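Local coordinates for disulfide isomerase DsbG N-terminal domain-containing protein (Helicobacter pylori, PDB 3TDG) that probably acts as a dimeric periplasmic thiol-disulfide oxidoreductase of the DsbG type, using a thioredoxin-fold domain to reduce or rearrange disulfide bonds in other proteins, at residues S37-E40 against K41-K45; D100-L103 against V104-N108; T239-E242 against N243-K247. One frame throughout, in Å; residues are numbered along the deposited sequence.

Contact 1 of 3, residues S37-E40 against K41-K45; sequences SVIE and KQTNK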
# COMPACT_ATOMS: atom_id res chain seq x y z
N SER A 37 -27.82 -13.34 -10.78
CA SER A 37 -27.78 -13.26 -12.20
C SER A 37 -27.34 -11.88 -12.68
O SER A 37 -26.64 -11.77 -13.64
CB SER A 37 -29.13 -13.67 -12.76
OG SER A 37 -29.56 -12.82 -13.75
N VAL A 38 -27.72 -10.86 -11.96
CA VAL A 38 -27.28 -9.54 -12.30
C VAL A 38 -25.76 -9.44 -12.16
O VAL A 38 -25.11 -8.87 -12.99
CB VAL A 38 -27.97 -8.49 -11.47
CG1 VAL A 38 -27.40 -7.18 -11.74
CG2 VAL A 38 -29.42 -8.48 -11.74
N ILE A 39 -25.21 -10.03 -11.13
CA ILE A 39 -23.80 -9.99 -10.95
C ILE A 39 -23.09 -10.83 -11.99
O ILE A 39 -22.13 -10.42 -12.55
CB ILE A 39 -23.39 -10.41 -9.56
CG1 ILE A 39 -23.69 -9.30 -8.58
CG2 ILE A 39 -21.93 -10.67 -9.49
CD1 ILE A 39 -23.77 -9.75 -7.18
N GLU A 40 -23.60 -12.02 -12.23
CA GLU A 40 -22.99 -12.89 -13.20
C GLU A 40 -22.81 -12.26 -14.57
O GLU A 40 -21.78 -12.37 -15.14
CB GLU A 40 -23.73 -14.19 -13.31
CG GLU A 40 -22.85 -15.25 -13.85
CD GLU A 40 -23.51 -16.58 -13.97
OE1 GLU A 40 -24.73 -16.65 -14.00
OE2 GLU A 40 -22.78 -17.54 -14.05
N LYS A 41 -23.83 -11.60 -15.08
CA LYS A 41 -23.79 -11.02 -16.43
C LYS A 41 -22.68 -9.99 -16.60
O LYS A 41 -22.07 -9.90 -17.67
CB LYS A 41 -25.10 -10.32 -16.80
CG LYS A 41 -26.34 -11.12 -16.63
CD LYS A 41 -27.57 -10.19 -16.74
CE LYS A 41 -28.34 -10.41 -18.05
NZ LYS A 41 -28.80 -11.84 -18.14
N GLN A 42 -22.47 -9.17 -15.57
CA GLN A 42 -21.48 -8.10 -15.68
C GLN A 42 -20.14 -8.36 -14.98
O GLN A 42 -19.28 -7.50 -14.96
CB GLN A 42 -22.10 -6.72 -15.36
CG GLN A 42 -22.87 -6.65 -14.07
CD GLN A 42 -23.81 -5.44 -14.00
OE1 GLN A 42 -23.36 -4.30 -13.88
NE2 GLN A 42 -25.11 -5.68 -14.07
N THR A 43 -19.94 -9.56 -14.43
CA THR A 43 -18.62 -9.90 -13.89
C THR A 43 -18.14 -11.27 -14.35
O THR A 43 -16.97 -11.60 -14.20
CB THR A 43 -18.61 -9.94 -12.34
OG1 THR A 43 -19.41 -11.04 -11.89
CG2 THR A 43 -19.11 -8.65 -11.77
N ASN A 44 -19.06 -12.06 -14.88
CA ASN A 44 -18.86 -13.49 -15.09
C ASN A 44 -18.43 -14.24 -13.82
O ASN A 44 -17.68 -15.22 -13.88
CB ASN A 44 -17.92 -13.79 -16.26
CG ASN A 44 -18.01 -15.24 -16.69
OD1 ASN A 44 -19.10 -15.79 -16.78
ND2 ASN A 44 -16.87 -15.88 -16.90
N LYS A 45 -18.89 -13.76 -12.66
CA LYS A 45 -18.73 -14.50 -11.41
C LYS A 45 -20.10 -14.88 -10.89
O LYS A 45 -20.98 -14.02 -10.72
CB LYS A 45 -18.00 -13.66 -10.36
CG LYS A 45 -16.52 -13.52 -10.59
CD LYS A 45 -15.93 -12.54 -9.59
CE LYS A 45 -14.46 -12.31 -9.88
NZ LYS A 45 -13.67 -12.20 -8.64
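Asn44 N donates to Glu40 O at 2.7 Å, and Thr43 OG1 gives its proton to Ile39 O at 2.9 Å; these two bonds lie where helix 33-43 gives way to the following loop. The hydroxyl comes from above the plane of the Ile39 carbonyl, 53° out of it, while the Thr43 amide makes only a weak bond to the same oxygen. Thr43 OG1 sits between its own backbone N and carbonyl carbon (chi1 67°), and from there it also accepts from Lys45 N at 2.9 Å, forming an ST turn. One hydroxyl thus joins the helical carbonyl of Ile39 to Lys45. Asn44 has positive phi, which turns the chain away from the helix, and the bend brings Lys45 O back over Glu40 CA in a CA-H...O contact of 3.4 Å.

Lys41 N still makes a straight i to i+4 bond to Ser37 O (163°). The Lys41 side chain passes by that oxygen, its CG 3.1 Å from Ser37 O. Gln42 runs beside Val38, pointing the same way; its NE2 makes a long, weak bond to Val38 O and lies 3.6 Å from Val38 CG1. The firmer partner of this amide is Ser95 O of the second subunit. Ile39 CG2 rests against Thr43 OG1 and Lys45 O.

Val38 and Ile39 pack on Ile86, which lays the helix against strand 85-88, the outermost strand on that side of the antiparallel sheet within this chain. Phe94 of the second subunit meets Ile39 and Thr43, placing this part of the helix in the dimer interface, while beyond the turn Lys45 NZ forms a salt bridge with Asp68, next to strand 62-67.

Contact 2 of 3, residues D100-L103 against V104-N108; sequences DVQL and VAETN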
# COMPACT_ATOMS: atom_id res chain seq x y z
N ASP A 100 -28.76 -0.50 12.67
CA ASP A 100 -28.23 -0.73 11.31
C ASP A 100 -26.73 -0.46 11.25
O ASP A 100 -25.99 -1.27 10.68
CB ASP A 100 -28.97 0.11 10.28
CG ASP A 100 -30.39 -0.40 10.00
OD1 ASP A 100 -30.78 -1.51 10.46
OD2 ASP A 100 -31.13 0.31 9.28
N VAL A 101 -26.31 0.67 11.84
CA VAL A 101 -24.89 1.04 11.99
C VAL A 101 -24.12 -0.10 12.66
O VAL A 101 -23.00 -0.46 12.23
CB VAL A 101 -24.71 2.37 12.81
CG1 VAL A 101 -23.22 2.66 13.08
CG2 VAL A 101 -25.36 3.54 12.09
N GLN A 102 -24.75 -0.67 13.69
CA GLN A 102 -24.18 -1.78 14.43
C GLN A 102 -24.12 -3.06 13.59
O GLN A 102 -23.08 -3.73 13.56
CB GLN A 102 -24.97 -2.03 15.72
CG GLN A 102 -24.87 -3.47 16.20
CD GLN A 102 -25.23 -3.66 17.65
OE1 GLN A 102 -26.36 -3.39 18.07
NE2 GLN A 102 -24.25 -4.13 18.43
N LEU A 103 -25.24 -3.41 12.96
CA LEU A 103 -25.30 -4.58 12.08
C LEU A 103 -24.17 -4.55 11.04
O LEU A 103 -23.44 -5.52 10.88
CB LEU A 103 -26.64 -4.68 11.37
CG LEU A 103 -26.75 -5.80 10.31
CD1 LEU A 103 -26.62 -7.18 10.92
CD2 LEU A 103 -28.06 -5.68 9.55
N VAL A 104 -24.05 -3.41 10.36
CA VAL A 104 -23.03 -3.19 9.34
C VAL A 104 -21.62 -3.30 9.93
O VAL A 104 -20.76 -3.95 9.33
CB VAL A 104 -23.27 -1.83 8.59
CG1 VAL A 104 -22.08 -1.45 7.68
CG2 VAL A 104 -24.57 -1.91 7.77
N ALA A 105 -21.40 -2.71 11.11
CA ALA A 105 -20.12 -2.78 11.79
C ALA A 105 -19.72 -4.21 12.11
O ALA A 105 -18.58 -4.61 11.83
CB ALA A 105 -20.11 -1.91 13.06
N GLU A 106 -20.65 -4.97 12.70
CA GLU A 106 -20.44 -6.38 13.00
C GLU A 106 -20.15 -7.20 11.74
O GLU A 106 -19.30 -8.09 11.73
CB GLU A 106 -21.69 -6.98 13.68
CG GLU A 106 -21.88 -6.56 15.14
CD GLU A 106 -23.31 -6.74 15.66
OE1 GLU A 106 -23.52 -6.52 16.88
OE2 GLU A 106 -24.22 -7.07 14.86
N THR A 107 -20.91 -6.90 10.68
CA THR A 107 -20.79 -7.60 9.42
C THR A 107 -19.43 -7.31 8.80
O THR A 107 -18.68 -8.24 8.54
CB THR A 107 -21.95 -7.25 8.50
OG1 THR A 107 -23.17 -7.66 9.15
CG2 THR A 107 -21.82 -7.97 7.17
N ASN A 108 -19.11 -6.03 8.59
CA ASN A 108 -17.80 -5.64 8.09
C ASN A 108 -16.65 -6.32 8.86
O ASN A 108 -15.78 -6.91 8.25
CB ASN A 108 -17.62 -4.12 8.06
CG ASN A 108 -18.46 -3.46 6.96
OD1 ASN A 108 -19.05 -4.14 6.12
ND2 ASN A 108 -18.53 -2.13 6.97
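Thr107 and Leu103 meet near the start of the long helix 98-129, where a threonine hydroxyl folds back onto the carbonyl one turn earlier. Thr107 OG1 donates to Leu103 O at 2.8 Å, arriving from above the carbonyl plane, 40° out of it. The amide of Thr107 binds the same oxygen at 2.9 Å, so Leu103 O is held by two donors. With OG1 anti to the carbonyl carbon of Thr107 (chi1 -61°), the hydroxyl lies beside its own backbone N and faces back along the helix. Leu103 runs alongside and points the same way, its CD1 3.9 Å from Thr107 OG1, and both side chains touch Met63 of strand 62-67.

On the outer face Gln102 and Glu106 cross at an angle, Glu106 OE1 lying over the CG-CD-NE2 end of Gln102. Gln102 NE2 is 2.9 Å from Glu106 OE1, with the amide and carboxylate planes turned 36° apart. In the backbone of the same pair, Glu106 N makes a nearly straight bond to Gln102 O. Around the helix Val104 N donates to Asp100 O, and Val104 CG2 packs against that oxygen at 3.3 Å. The carboxylate of Asp100 itself accepts from Lys56 N, tying the helix start to the loop after strand 48-54.

The chemistry divides by face. The buried Thr107 spends its proton inside the helix and can lie among Met63, Val65 and Pro76 of the sheet without needing a separate acceptor, whereas the amide and carboxylate of Gln102 and Glu106 stay on the exposed side, where water would probably weaken any attraction between them.

Contact 3 of 3, residues T239-E242 against N243-K247; sequences TKVE and NTTKK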
# COMPACT_ATOMS: atom_id res chain seq x y z
N THR A 239 23.21 -23.36 -2.76
CA THR A 239 22.53 -22.25 -3.42
C THR A 239 21.02 -22.49 -3.59
O THR A 239 20.22 -21.59 -3.37
CB THR A 239 23.17 -21.94 -4.79
OG1 THR A 239 24.59 -21.80 -4.63
CG2 THR A 239 22.61 -20.65 -5.40
N LYS A 240 20.66 -23.71 -3.99
CA LYS A 240 19.26 -24.11 -4.09
C LYS A 240 18.55 -24.00 -2.72
O LYS A 240 17.43 -23.47 -2.62
CB LYS A 240 19.14 -25.53 -4.64
CG LYS A 240 17.73 -25.91 -4.98
CD LYS A 240 17.58 -27.38 -5.27
CE LYS A 240 16.38 -27.59 -6.18
NZ LYS A 240 16.00 -29.01 -6.34
N VAL A 241 19.23 -24.50 -1.68
CA VAL A 241 18.76 -24.34 -0.30
C VAL A 241 18.58 -22.86 0.06
O VAL A 241 17.53 -22.48 0.59
CB VAL A 241 19.70 -25.04 0.72
CG1 VAL A 241 19.43 -24.57 2.15
CG2 VAL A 241 19.56 -26.56 0.62
N GLU A 242 19.60 -22.04 -0.23
CA GLU A 242 19.55 -20.61 0.11
C GLU A 242 18.40 -19.90 -0.59
O GLU A 242 17.71 -19.11 0.04
CB GLU A 242 20.89 -19.90 -0.17
CG GLU A 242 22.01 -20.29 0.82
CD GLU A 242 23.40 -19.75 0.44
OE1 GLU A 242 24.31 -19.84 1.28
OE2 GLU A 242 23.58 -19.23 -0.68
N ASN A 243 18.19 -20.19 -1.88
CA ASN A 243 17.09 -19.60 -2.67
C ASN A 243 15.71 -20.07 -2.25
O ASN A 243 14.78 -19.27 -2.12
CB ASN A 243 17.28 -19.86 -4.18
CG ASN A 243 18.53 -19.19 -4.76
OD1 ASN A 243 19.22 -18.40 -4.09
ND2 ASN A 243 18.85 -19.51 -6.01
N THR A 244 15.58 -21.38 -2.03
CA THR A 244 14.31 -21.94 -1.60
C THR A 244 13.89 -21.36 -0.23
O THR A 244 12.73 -20.97 -0.03
CB THR A 244 14.35 -23.48 -1.56
OG1 THR A 244 14.81 -23.97 -2.83
CG2 THR A 244 12.98 -24.08 -1.28
N THR A 245 14.85 -21.29 0.69
CA THR A 245 14.63 -20.82 2.05
C THR A 245 14.24 -19.34 2.06
O THR A 245 13.27 -18.95 2.73
CB THR A 245 15.89 -21.06 2.93
OG1 THR A 245 16.16 -22.47 2.99
CG2 THR A 245 15.71 -20.53 4.36
N LYS A 246 14.99 -18.52 1.32
CA LYS A 246 14.69 -17.09 1.19
C LYS A 246 13.24 -16.82 0.81
O LYS A 246 12.62 -15.90 1.35
CB LYS A 246 15.58 -16.42 0.14
CG LYS A 246 16.88 -15.83 0.69
CD LYS A 246 17.46 -14.75 -0.26
CE LYS A 246 16.45 -13.64 -0.52
NZ LYS A 246 17.12 -12.36 -0.91
N LYS A 247 12.71 -17.63 -0.10
CA LYS A 247 11.37 -17.44 -0.68
C LYS A 247 10.24 -17.92 0.22
O LYS A 247 9.11 -17.40 0.18
CB LYS A 247 11.27 -18.14 -2.05
CG LYS A 247 11.84 -17.34 -3.23
CD LYS A 247 11.81 -18.15 -4.54
CE LYS A 247 12.31 -17.34 -5.73
NZ LYS A 247 13.80 -17.40 -5.82
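With OG1 anti to the carbonyl carbon in both Thr244 (chi1 -53°) and Thr245 (chi1 -62°), the two hydroxyls swing back onto the carbonyls four residues earlier, Thr244 to Lys240 and Thr245 to Val241. Both pairs belong to helix 235-249, which packs beside helix 188-206 in the domain that carries the mixed sheet, consistent with a thioredoxin fold. Thr244 OG1 reaches Lys240 O at 2.7 Å and Thr245 OG1 reaches Val241 O at 2.8 Å. In each pair the amide of the same threonine donates as well, from the opposite face of the carbonyl plane, so that two successive acceptors are each gripped from both faces.

The side chains of each pair run in step: Lys240 lies next to Thr244, and Val241 next to Thr245. Lys240 stays extended beyond CG and ends in a salt bridge with Asp134, while Val241 is buried against Ala194 and Gln198 of helix 188-206. Thr245 OG1 also bonds to Gly184 N, so the hydroxyl links this helix to the loop after strand 177-182.

On the exposed face Asn243 N donates to Thr239 O, and the asparagine side chain packs against the outer end of that carbonyl oxygen, with Asn243 CG only 3.2 Å from Thr239 O and ND2 4.0 Å from Thr239 CG2.

In the fold
The three contacts follow one another along the chain. Contacts 1 and 2 share the N-terminal family region, on helices 33-43 and 98-129, with centres about 26 Å apart; contact 1 lies against strand 85-88 of the antiparallel sheet, contact 2 against its strands 62-67 and 74-79 and against the separate short strand 93-95. Across the dimer they come together, because Gln42 of one subunit packs on Val101 of the other. Contact 3, on helix 235-249 beside the mixed sheet, has its centre about 45 Å from that of contact 2, on the opposite side of the chain's centre. Helix 98-129 separates the dimerising part from the mixed-sheet region, whose make-up is consistent with the thioredoxin fold.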